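Local coordinates for putative immunoglobulin-blocking virulence protein (PDB 7ADK) that probably blocks immunoglobulins as a mycoplasma virulence factor and assembles with a partner lipoprotein, at residues Phe277-Lys280 with Asn281-Tyr284. Numbering follows the deposited sequence.
Sequences FQTK and NQEY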
loop_
_atom_site.group_PDB
_atom_site.type_symbol
_atom_site.label_atom_id
_atom_site.label_comp_id
_atom_site.label_asym_id
_atom_site.label_seq_id
_atom_site.Cartn_x
_atom_site.Cartn_y
_atom_site.Cartn_z
ATOM N N PHE A 277 -29.571 14.553 41.724
ATOM C CA PHE A 277 -29.263 14.002 40.396
ATOM C C PHE A 277 -28.243 12.860 40.435
ATOM O O PHE A 277 -27.241 12.902 41.146
ATOM C CB PHE A 277 -28.826 15.103 39.430
ATOM C CG PHE A 277 -29.977 15.949 38.947
ATOM C CD1 PHE A 277 -30.924 15.395 38.068
ATOM C CD2 PHE A 277 -30.116 17.279 39.371
ATOM C CE1 PHE A 277 -32.001 16.170 37.609
ATOM C CE2 PHE A 277 -31.186 18.056 38.898
ATOM C CZ PHE A 277 -32.128 17.503 38.020
ATOM N N GLN A 278 -28.520 11.824 39.643
ATOM C CA GLN A 278 -27.771 10.554 39.637
ATOM C C GLN A 278 -26.504 10.539 38.759
ATOM O O GLN A 278 -25.684 9.628 38.878
ATOM C CB GLN A 278 -28.707 9.412 39.197
ATOM C CG GLN A 278 -29.774 9.038 40.238
ATOM C CD GLN A 278 -30.813 10.126 40.480
ATOM O OE1 GLN A 278 -31.351 10.723 39.560
ATOM N NE2 GLN A 278 -31.105 10.465 41.707
ATOM N N THR A 279 -26.344 11.498 37.847
ATOM C CA THR A 279 -25.247 11.570 36.867
ATOM C C THR A 279 -25.029 13.033 36.503
ATOM O O THR A 279 -26.007 13.774 36.458
ATOM C CB THR A 279 -25.608 10.796 35.582
ATOM O OG1 THR A 279 -26.099 9.498 35.822
ATOM C CG2 THR A 279 -24.456 10.624 34.606
ATOM N N LYS A 280 -23.810 13.462 36.148
ATOM C CA LYS A 280 -23.563 14.860 35.752
ATOM C C LYS A 280 -24.404 15.295 34.565
ATOM O O LYS A 280 -25.082 16.304 34.657
ATOM C CB LYS A 280 -22.068 15.110 35.513
ATOM C CG LYS A 280 -21.206 15.075 36.780
ATOM C CD LYS A 280 -21.580 16.133 37.835
ATOM C CE LYS A 280 -22.606 15.646 38.863
ATOM N NZ LYS A 280 -22.947 16.681 39.839
ATOM N N ASN A 281 -24.468 14.502 33.490
ATOM C CA ASN A 281 -25.303 14.794 32.309
ATOM C C ASN A 281 -26.796 14.943 32.649
ATOM O O ASN A 281 -27.408 15.894 32.184
ATOM C CB ASN A 281 -25.084 13.741 31.201
ATOM C CG ASN A 281 -23.787 13.911 30.416
ATOM O OD1 ASN A 281 -23.258 14.996 30.250
ATOM N ND2 ASN A 281 -23.230 12.845 29.898
ATOM N N GLN A 282 -27.373 14.067 33.480
ATOM C CA GLN A 282 -28.767 14.184 33.948
ATOM C C GLN A 282 -29.032 15.510 34.677
ATOM O O GLN A 282 -30.071 16.118 34.460
ATOM C CB GLN A 282 -29.128 13.012 34.878
ATOM C CG GLN A 282 -29.175 11.685 34.123
ATOM C CD GLN A 282 -29.762 10.539 34.946
ATOM O OE1 GLN A 282 -30.946 10.490 35.228
ATOM N NE2 GLN A 282 -28.992 9.553 35.346
ATOM N N GLU A 283 -28.085 15.983 35.487
ATOM C CA GLU A 283 -28.067 17.360 35.983
ATOM C C GLU A 283 -28.045 18.396 34.855
ATOM O O GLU A 283 -28.988 19.169 34.721
ATOM C CB GLU A 283 -26.932 17.527 37.014
ATOM C CG GLU A 283 -26.452 18.940 37.391
ATOM C CD GLU A 283 -27.461 19.939 37.967
ATOM O OE1 GLU A 283 -28.691 19.750 37.879
ATOM O OE2 GLU A 283 -26.987 20.963 38.506
ATOM N N TYR A 284 -27.007 18.478 34.025
ATOM C CA TYR A 284 -26.815 19.733 33.294
ATOM C C TYR A 284 -27.667 19.795 32.004
ATOM O O TYR A 284 -27.965 20.880 31.518
ATOM C CB TYR A 284 -25.331 20.145 33.401
ATOM C CG TYR A 284 -24.217 19.650 32.498
ATOM C CD1 TYR A 284 -23.800 18.316 32.568
ATOM C CD2 TYR A 284 -23.213 20.589 32.197
ATOM C CE1 TYR A 284 -22.530 17.888 32.146
ATOM C CE2 TYR A 284 -21.919 20.201 31.821
ATOM C CZ TYR A 284 -21.576 18.841 31.759
ATOM O OH TYR A 284 -20.333 18.461 31.387
#
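T279 and Q282 meet side chain to side chain at the start of helix 280-288, where NE2 of Q282 donates to OG1 of T279 over 2.9 Å, the hydroxyl lying a little out of the amide plane. Q282 gets there by running its chain straight on beyond CG (chi2 -170°). The backbone closes the same turn: E283 N donates to T279 O at 3.2 Å, nearly straight, and Y284 N to K280 O at 3.0 Å. This is the first turn of an alpha-helix, with T279 at the N-cap position; its hydroxyl, however, makes no capping bond to the backbone and serves the Q282 amide instead. On the loop side, F277 lays a ring face over CA of E283, a CH-pi contact with CA 4.0 Å from the ring centroid. A chi1 of 163° swings the E283 carboxylate to lean over the CD2-CE2 rim on that same face, its plane about 35° from the ring. W286 meets the F277 ring with its own, while I227 and L231 of helix 227-235 pack on Q282. The K280 side chain, bent at chi2 and chi3, places NZ in a salt bridge with D349 of the Lipoprotein chain.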